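Local atomic coordinates of Lmo2125 protein (Listeria monocytogenes serovar 1/2a, PDB entry 5TU0), a protein that binds maltose and, as a lipoprotein of the bacterial solute-binding protein 1 family, probably presents the sugar to a membrane transporter for uptake. Residues G155-W160 / D221-D226; Y167-G172 / P259-G264; G189-G194 / S372-V377. The protein carries 2 engineered substitutions. All blocks are in the same frame, centred on the assembly; numbering follows the deposited sequence. Where two conformers were deposited one is given.

Contact 1 (G155-W160 / D221-D226); sequences GFLAKW and DDFIQD
A helix packed across strand 156-157 and its neighbour 235-238 brings Ile224 of helix 217-229 up to Leu157 and Lys159, in and just after the first strand. In Ile224, CD1 lies anti to CA (chi2 166°), which carries the methyl outward. The methyl comes to rest 3.6 Å from Lys159 N and 3.7 Å from Lys159 CB, so it packs on main chain as much as on side chain. Earlier, within the strand, Leu157 CB meets Ile224 CG1 at 4.2 Å, and Leu157 CD1 approaches Phe223 CE2 obliquely at 4.3 Å. In the two-lobed solute-binding fold, strand 156-157 runs parallel to strand 235-238, and both Leu157 and Ile224 also touch Ile236 of that strand. The chain then bends in an inverse gamma turn centred on Lys159, with a weak bond from Trp160 N to Ala158 O. The extended aliphatic chain of Lys159 crosses the Asp221 side chain at about a right angle, its CE 4.2 Å from Asp221 CB. Its ammonium group forms a salt bridge with Asp162 instead; Lys159 NZ stays 5.2 Å from Asp221 OD1, where any attraction would be long-range.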
loop_
_atom_site.group_PDB
_atom_site.type_symbol
_atom_site.label_atom_id
_atom_site.label_comp_id
_atom_site.label_asym_id
_atom_site.label_seq_id
_atom_site.Cartn_x
_atom_site.Cartn_y
_atom_site.Cartn_z
ATOM N N GLY A 155 -12.728 21.183 -1.944
ATOM C CA GLY A 155 -11.647 21.562 -1.024
ATOM C C GLY A 155 -10.795 20.361 -0.657
ATOM O O GLY A 155 -9.557 20.401 -0.750
ATOM N N PHE A 156 -11.474 19.298 -0.255
ATOM C CA PHE A 156 -10.842 18.016 0.077
ATOM C C PHE A 156 -11.536 16.919 -0.721
ATOM O O PHE A 156 -12.773 16.906 -0.804
ATOM C CB PHE A 156 -10.960 17.717 1.574
ATOM C CG PHE A 156 -10.677 16.280 1.925
ATOM C CD1 PHE A 156 -9.393 15.788 1.872
ATOM C CD2 PHE A 156 -11.705 15.417 2.299
ATOM C CE1 PHE A 156 -9.126 14.454 2.179
ATOM C CE2 PHE A 156 -11.441 14.087 2.622
ATOM C CZ PHE A 156 -10.158 13.611 2.558
ATOM N N LEU A 157 -10.750 16.001 -1.298
ATOM C CA LEU A 157 -11.316 14.865 -2.026
ATOM C C LEU A 157 -10.601 13.595 -1.638
ATOM O O LEU A 157 -9.394 13.616 -1.414
ATOM C CB LEU A 157 -11.166 15.039 -3.538
ATOM C CG LEU A 157 -11.815 16.261 -4.194
ATOM C CD1 LEU A 157 -11.354 16.384 -5.641
ATOM C CD2 LEU A 157 -13.330 16.191 -4.097
ATOM N N ALA A 158 -11.349 12.501 -1.570
ATOM C CA ALA A 158 -10.775 11.152 -1.330
ATOM C C ALA A 158 -11.612 10.131 -2.098
ATOM O O ALA A 158 -12.842 10.209 -2.101
ATOM C CB ALA A 158 -10.745 10.825 0.147
ATOM N N LYS A 159 -10.946 9.174 -2.745
ATOM C CA LYS A 159 -11.635 8.164 -3.549
ATOM C C LYS A 159 -12.277 7.098 -2.651
ATOM O O LYS A 159 -11.935 5.891 -2.715
ATOM C CB LYS A 159 -10.644 7.533 -4.532
ATOM C CG LYS A 159 -11.286 6.736 -5.653
ATOM C CD LYS A 159 -10.274 5.846 -6.362
ATOM C CE LYS A 159 -10.945 4.986 -7.420
ATOM N NZ LYS A 159 -10.031 3.928 -7.934
ATOM N N TRP A 160 -13.237 7.520 -1.842
ATOM C CA TRP A 160 -13.833 6.607 -0.892
ATOM C C TRP A 160 -14.738 5.492 -1.447
ATOM O O TRP A 160 -15.116 4.601 -0.687
ATOM C CB TRP A 160 -14.478 7.341 0.292
ATOM C CG TRP A 160 -13.475 7.935 1.275
ATOM C CD1 TRP A 160 -12.187 7.516 1.517
ATOM C CD2 TRP A 160 -13.747 8.942 2.254
ATOM N NE1 TRP A 160 -11.627 8.249 2.531
ATOM C CE2 TRP A 160 -12.566 9.129 3.005
ATOM C CE3 TRP A 160 -14.864 9.726 2.546
ATOM C CZ2 TRP A 160 -12.475 10.077 4.029
ATOM C CZ3 TRP A 160 -14.771 10.668 3.549
ATOM C CH2 TRP A 160 -13.586 10.834 4.284
ATOM N N ASP A 221 -11.088 8.427 -9.817
ATOM C CA ASP A 221 -9.664 8.762 -9.725
ATOM C C ASP A 221 -9.299 9.811 -10.780
ATOM O O ASP A 221 -8.566 10.761 -10.479
ATOM C CB ASP A 221 -8.744 7.549 -9.862
ATOM C CG ASP A 221 -7.296 7.896 -9.520
ATOM O OD1 ASP A 221 -7.007 8.130 -8.322
ATOM O OD2 ASP A 221 -6.463 7.967 -10.443
ATOM N N ASP A 222 -9.809 9.659 -12.007
ATOM C CA ASP A 222 -9.532 10.642 -13.067
ATOM C C ASP A 222 -10.013 12.028 -12.641
ATOM O O ASP A 222 -9.317 13.027 -12.838
ATOM C CB ASP A 222 -10.201 10.273 -14.400
ATOM C CG ASP A 222 -9.464 9.165 -15.171
ATOM O OD1 ASP A 222 -8.395 8.678 -14.737
ATOM O OD2 ASP A 222 -9.970 8.785 -16.245
ATOM N N PHE A 223 -11.203 12.072 -12.055
ATOM C CA PHE A 223 -11.788 13.317 -11.587
ATOM C C PHE A 223 -10.913 13.945 -10.512
ATOM O O PHE A 223 -10.570 15.114 -10.577
ATOM C CB PHE A 223 -13.188 13.045 -11.019
ATOM C CG PHE A 223 -13.855 14.254 -10.441
ATOM C CD1 PHE A 223 -14.570 15.119 -11.253
ATOM C CD2 PHE A 223 -13.784 14.520 -9.075
ATOM C CE1 PHE A 223 -15.191 16.241 -10.714
ATOM C CE2 PHE A 223 -14.402 15.645 -8.533
ATOM C CZ PHE A 223 -15.100 16.505 -9.357
ATOM N N ILE A 224 -10.566 13.152 -9.513
ATOM C CA ILE A 224 -9.752 13.624 -8.407
ATOM C C ILE A 224 -8.376 14.143 -8.858
ATOM O O ILE A 224 -7.957 15.200 -8.402
ATOM C CB ILE A 224 -9.615 12.530 -7.327
ATOM C CG1 ILE A 224 -10.975 12.264 -6.675
ATOM C CG2 ILE A 224 -8.617 12.932 -6.244
ATOM C CD1 ILE A 224 -10.998 10.989 -5.852
ATOM N N GLN A 225 -7.682 13.409 -9.736
ATOM C CA GLN A 225 -6.353 13.826 -10.206
ATOM C C GLN A 225 -6.439 15.096 -11.038
ATOM O O GLN A 225 -5.571 15.970 -10.958
ATOM C CB GLN A 225 -5.673 12.728 -11.033
ATOM C CG GLN A 225 -5.514 11.405 -10.302
ATOM C CD GLN A 225 -4.890 11.543 -8.940
ATOM O OE1 GLN A 225 -5.386 10.981 -7.954
ATOM N NE2 GLN A 225 -3.822 12.309 -8.859
ATOM N N ASP A 226 -7.488 15.176 -11.850
ATOM C CA ASP A 226 -7.721 16.325 -12.698
ATOM C C ASP A 226 -7.916 17.580 -11.825
ATOM O O ASP A 226 -7.339 18.631 -12.122
ATOM C CB ASP A 226 -8.937 16.076 -13.607
ATOM C CG ASP A 226 -9.161 17.189 -14.617
ATOM O OD1 ASP A 226 -8.275 17.405 -15.480
ATOM O OD2 ASP A 226 -10.247 17.813 -14.578
#

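Contact 2 (Y167-G172 / P259-G264); sequences YGLLAG and PTLNNG
The amide of Asn263 presents its N-H almost exactly in its own plane to Gly172 O, which lies just 4° out of it. The carbonyl is met differently: the donor stands above the plane of the Gly172 peptide, 38° out of it. In one of its two conformers, and remote from the turn, the Tyr167 ring carries Ala171 CB on one face, offset toward the rim. The contact joins the C-terminal end of helix 163-172 to a type I beta turn, Leu261 to Gly264, in the loop between strands 253-256 and 272-278. That turn is closed by Gly264 N bonding to Leu261 O, and its last residue has the positive phi that glycine readily adopts. Asn263 works with both ends of its amide. While ND2 reaches the helix, OD1 takes the N-H of Lys265 in an Asx turn, which would fix the rotation of the group and aim its nitrogen at the helix end. A carbonyl there, at the negative end of the helix dipole, would be a favoured acceptor. Beside this polar link lies an apolar one. Leu261 sends its two methyls to different partners: CD2 lies 3.6 Å from Leu169 CD1, and CD1 settles over the backbone of Gly172, where the absence of a side chain lets it come 3.6 Å from CA. Phe132 of helix 132-138 also packs on Leu261. The Asn263 ND2 to Gly172 O bond is 3.0 Å long and nearly straight, with 162° at the hydrogen.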
loop_
_atom_site.group_PDB
_atom_site.type_symbol
_atom_site.label_atom_id
_atom_site.label_comp_id
_atom_site.label_asym_id
_atom_site.label_seq_id
_atom_site.Cartn_x
_atom_site.Cartn_y
_atom_site.Cartn_z
ATOM N N TYR A 167 -10.727 2.011 3.497
ATOM C CA TYR A 167 -10.485 1.084 4.606
ATOM C C TYR A 167 -9.946 1.758 5.857
ATOM O O TYR A 167 -10.441 1.509 6.955
ATOM C CB TYR A 167 -9.561 -0.072 4.222
ATOM C CG TYR A 167 -9.250 -0.914 5.433
ATOM C CD1 TYR A 167 -10.252 -1.658 6.052
ATOM C CD2 TYR A 167 -7.985 -0.926 5.997
ATOM C CE1 TYR A 167 -9.995 -2.406 7.172
ATOM C CE2 TYR A 167 -7.720 -1.685 7.127
ATOM C CZ TYR A 167 -8.729 -2.422 7.701
ATOM O OH TYR A 167 -8.498 -3.168 8.817
ATOM N N GLY A 168 -8.945 2.623 5.695
ATOM C CA GLY A 168 -8.366 3.320 6.824
ATOM C C GLY A 168 -9.315 4.199 7.623
ATOM O O GLY A 168 -9.066 4.467 8.791
ATOM N N LEU A 169 -10.414 4.611 7.003
ATOM C CA LEU A 169 -11.424 5.391 7.686
ATOM C C LEU A 169 -12.215 4.452 8.596
ATOM O O LEU A 169 -12.429 4.724 9.771
ATOM C CB LEU A 169 -12.365 6.045 6.657
ATOM C CG LEU A 169 -13.611 6.749 7.166
ATOM C CD1 LEU A 169 -13.249 7.893 8.100
ATOM C CD2 LEU A 169 -14.459 7.235 5.998
ATOM N N LEU A 170 -12.675 3.342 8.027
ATOM C CA LEU A 170 -13.436 2.356 8.808
ATOM C C LEU A 170 -12.551 1.802 9.950
ATOM O O LEU A 170 -12.998 1.642 11.086
ATOM C CB LEU A 170 -13.937 1.217 7.907
ATOM C CG LEU A 170 -15.198 1.463 7.081
ATOM C CD1 LEU A 170 -15.112 2.687 6.196
ATOM C CD2 LEU A 170 -15.514 0.199 6.299
ATOM N N ALA A 171 -11.285 1.548 9.636
ATOM C CA ALA A 171 -10.379 1.009 10.618
ATOM C C ALA A 171 -10.064 2.041 11.718
ATOM O O ALA A 171 -9.899 1.685 12.885
ATOM C CB ALA A 171 -9.099 0.517 9.945
ATOM N N GLY A 172 -10.026 3.322 11.352
ATOM C CA GLY A 172 -9.756 4.380 12.339
ATOM C C GLY A 172 -10.857 4.433 13.389
ATOM O O GLY A 172 -10.631 4.879 14.525
ATOM N N PRO A 259 -4.908 13.614 8.001
ATOM C CA PRO A 259 -5.407 14.274 9.196
ATOM C C PRO A 259 -6.126 13.346 10.186
ATOM O O PRO A 259 -6.708 12.336 9.797
ATOM C CB PRO A 259 -6.364 15.343 8.636
ATOM C CG PRO A 259 -5.880 15.582 7.251
ATOM C CD PRO A 259 -5.390 14.262 6.769
ATOM N N THR A 260 -6.073 13.722 11.458
ATOM C CA THR A 260 -6.703 12.976 12.557
ATOM C C THR A 260 -8.232 12.958 12.431
ATOM O O THR A 260 -8.842 13.974 12.139
ATOM C CB THR A 260 -6.269 13.604 13.900
ATOM O OG1 THR A 260 -4.830 13.555 13.993
ATOM C CG2 THR A 260 -6.912 12.884 15.107
ATOM N N LEU A 261 -8.838 11.796 12.636
ATOM C CA LEU A 261 -10.288 11.638 12.546
ATOM C C LEU A 261 -11.016 12.334 13.700
ATOM O O LEU A 261 -10.400 12.678 14.714
ATOM C CB LEU A 261 -10.654 10.148 12.512
ATOM C CG LEU A 261 -10.145 9.340 11.304
ATOM C CD1 LEU A 261 -10.281 7.833 11.513
ATOM C CD2 LEU A 261 -10.866 9.778 10.027
ATOM N N ASN A 262 -12.329 12.531 13.538
ATOM C CA ASN A 262 -13.172 13.174 14.541
ATOM C C ASN A 262 -13.241 12.500 15.903
ATOM O O ASN A 262 -13.631 13.143 16.880
ATOM C CB ASN A 262 -14.608 13.384 14.000
ATOM C CG ASN A 262 -14.660 14.425 12.868
ATOM O OD1 ASN A 262 -13.620 14.968 12.428
ATOM N ND2 ASN A 262 -15.860 14.687 12.390
ATOM N N ASN A 263 -12.891 11.211 15.959
ATOM C CA ASN A 263 -12.846 10.481 17.242
ATOM C C ASN A 263 -11.486 10.635 17.943
ATOM O O ASN A 263 -11.251 10.040 18.999
ATOM C CB ASN A 263 -13.143 8.984 17.031
ATOM C CG ASN A 263 -12.132 8.290 16.132
ATOM O OD1 ASN A 263 -11.220 8.908 15.584
ATOM N ND2 ASN A 263 -12.301 6.971 15.971
ATOM N N GLY A 264 -10.579 11.409 17.340
ATOM C CA GLY A 264 -9.243 11.627 17.907
ATOM C C GLY A 264 -8.233 10.562 17.526
ATOM O O GLY A 264 -7.062 10.638 17.936
#

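Contact 3 (G189-G194 / S372-V377); sequences GLNNKG and SADDAV
Asn191 and Val377 bury the most surface here, and they meet with the amide of one crossing the branches of the other at about a right angle. Val377 CG2 is the touching atom: it presses 3.6 Å from Asn191 CG and 3.7 Å from Asn191 OD1, while Val377 CG1 stays a little farther off. Asn191 CG sits between its own backbone N and carbonyl carbon (chi1 64°), which puts it against that methyl. The amide also bonds to Asp374, three residues before Val377 in the helix: Asn191 ND2 to Asp374 OD1 measures 3.1 Å and is somewhat bent, with 149° at the hydrogen. It reaches OD1 on the anti side and 29° out of the carboxylate plane, the amide and carboxylate being turned perpendicular to each other. Leu190 adds its CB, 4.0 Å from Val377 CG2, and its carbonyl oxygen lies 3.7 Å from Ala373 CB. The loop that supplies these residues is a type I turn from Gly189 to Asn192, and Asn192 N-caps helix 193-208 by accepting the N-H of Ser195. Helix 369-387 is thereby packed against the start of helix 193-208; Ala373 also touches Val196 and Ile199. Asp374 OD2 is held by Gln370 NE2, so amide donors reach both carboxylate oxygens, consistent with a charged side chain at the margin of a contact that mixes apolar packing with one side-chain amide.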
loop_
_atom_site.group_PDB
_atom_site.type_symbol
_atom_site.label_atom_id
_atom_site.label_comp_id
_atom_site.label_asym_id
_atom_site.label_seq_id
_atom_site.Cartn_x
_atom_site.Cartn_y
_atom_site.Cartn_z
ATOM N N GLY A 189 -14.907 -7.924 10.323
ATOM C CA GLY A 189 -15.176 -6.709 11.081
ATOM C C GLY A 189 -15.712 -5.516 10.303
ATOM O O GLY A 189 -15.819 -4.433 10.851
ATOM N N LEU A 190 -16.079 -5.721 9.041
ATOM C CA LEU A 190 -16.561 -4.626 8.164
ATOM C C LEU A 190 -17.996 -4.177 8.405
ATOM O O LEU A 190 -18.444 -3.194 7.802
ATOM C CB LEU A 190 -16.358 -4.989 6.695
ATOM C CG LEU A 190 -14.897 -5.231 6.306
ATOM C CD1 LEU A 190 -14.805 -5.693 4.852
ATOM C CD2 LEU A 190 -14.008 -4.026 6.555
ATOM N N ASN A 191 -18.709 -4.859 9.294
ATOM C CA ASN A 191 -20.057 -4.440 9.658
ATOM C C ASN A 191 -20.185 -4.262 11.170
ATOM O O ASN A 191 -21.300 -4.261 11.696
ATOM C CB ASN A 191 -21.115 -5.405 9.121
ATOM C CG ASN A 191 -21.004 -6.787 9.719
ATOM O OD1 ASN A 191 -19.939 -7.202 10.141
ATOM N ND2 ASN A 191 -22.110 -7.504 9.754
ATOM N N ASN A 192 -19.051 -4.109 11.870
ATOM C CA ASN A 192 -19.092 -3.864 13.315
ATOM C C ASN A 192 -19.459 -2.401 13.561
ATOM O O ASN A 192 -19.544 -1.622 12.613
ATOM C CB ASN A 192 -17.800 -4.308 14.048
ATOM C CG ASN A 192 -16.593 -3.410 13.795
ATOM O OD1 ASN A 192 -16.648 -2.410 13.080
ATOM N ND2 ASN A 192 -15.472 -3.783 14.402
ATOM N N LYS A 193 -19.711 -2.040 14.821
ATOM C CA LYS A 193 -20.119 -0.660 15.168
ATOM C C LYS A 193 -19.188 0.393 14.589
ATOM O O LYS A 193 -19.638 1.389 14.024
ATOM C CB LYS A 193 -20.196 -0.453 16.683
ATOM C CG LYS A 193 -21.553 -0.682 17.323
ATOM C CD LYS A 193 -22.017 -2.117 17.330
ATOM C CE LYS A 193 -23.336 -2.229 18.098
ATOM N NZ LYS A 193 -23.871 -3.621 18.092
ATOM N N GLY A 194 -17.894 0.161 14.758
ATOM C CA GLY A 194 -16.864 1.055 14.256
ATOM C C GLY A 194 -16.919 1.254 12.757
ATOM O O GLY A 194 -16.944 2.414 12.276
ATOM N N SER A 372 -26.155 -1.601 4.407
ATOM C CA SER A 372 -25.167 -1.620 3.331
ATOM C C SER A 372 -24.002 -2.535 3.746
ATOM O O SER A 372 -23.540 -3.378 2.957
ATOM C CB SER A 372 -24.663 -0.218 3.034
ATOM O OG SER A 372 -23.785 -0.208 1.913
ATOM N N ALA A 373 -23.556 -2.363 4.984
ATOM C CA ALA A 373 -22.449 -3.139 5.531
ATOM C C ALA A 373 -22.856 -4.572 5.820
ATOM O O ALA A 373 -22.115 -5.496 5.497
ATOM C CB ALA A 373 -21.913 -2.472 6.782
ATOM N N ASP A 374 -24.032 -4.761 6.428
ATOM C CA ASP A 374 -24.525 -6.110 6.739
ATOM C C ASP A 374 -24.720 -6.951 5.488
ATOM O O ASP A 374 -24.325 -8.128 5.457
ATOM C CB ASP A 374 -25.838 -6.055 7.539
ATOM C CG ASP A 374 -25.643 -5.564 8.963
ATOM O OD1 ASP A 374 -24.509 -5.579 9.461
ATOM O OD2 ASP A 374 -26.636 -5.155 9.590
ATOM N N ASP A 375 -25.306 -6.352 4.446
ATOM C CA ASP A 375 -25.563 -7.070 3.189
ATOM C C ASP A 375 -24.256 -7.489 2.506
ATOM O O ASP A 375 -24.137 -8.608 2.020
ATOM C CB ASP A 375 -26.419 -6.226 2.226
ATOM C CG ASP A 375 -27.839 -5.974 2.745
ATOM O OD1 ASP A 375 -28.267 -6.640 3.699
ATOM O OD2 ASP A 375 -28.539 -5.088 2.188
ATOM N N ALA A 376 -23.276 -6.592 2.493
ATOM C CA ALA A 376 -21.989 -6.876 1.859
ATOM C C ALA A 376 -21.223 -7.946 2.647
ATOM O O ALA A 376 -20.622 -8.833 2.052
ATOM C CB ALA A 376 -21.173 -5.611 1.744
ATOM N N VAL A 377 -21.272 -7.891 3.973
ATOM C CA VAL A 377 -20.564 -8.900 4.766
ATOM C C VAL A 377 -21.180 -10.290 4.510
ATOM O O VAL A 377 -20.450 -11.295 4.445
ATOM C CB VAL A 377 -20.507 -8.518 6.254
ATOM C CG1 VAL A 377 -20.053 -9.691 7.122
ATOM C CG2 VAL A 377 -19.573 -7.329 6.428
#

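In the fold
The six segments come along the chain as 155-160, 167-172, 189-194, 221-226, 259-264 and 372-377, so every pair of contacts crosses in sequence. Their centres lie about 18 Å apart for contacts 1 and 2, 16 Å for contacts 2 and 3, and 25 Å for contacts 1 and 3. Contacts 1 and 2 touch where Trp160 packs on Leu169; contacts 2 and 3 come close without touching. Helix 193-208 links all three, receiving Trp160, Leu169 and Ala373. The contacts are thus consistent with one interwoven lobe, in which helix 163-172 contributes Tyr164 to the sugar pocket and the C-terminal helix 369-387 lies farther out.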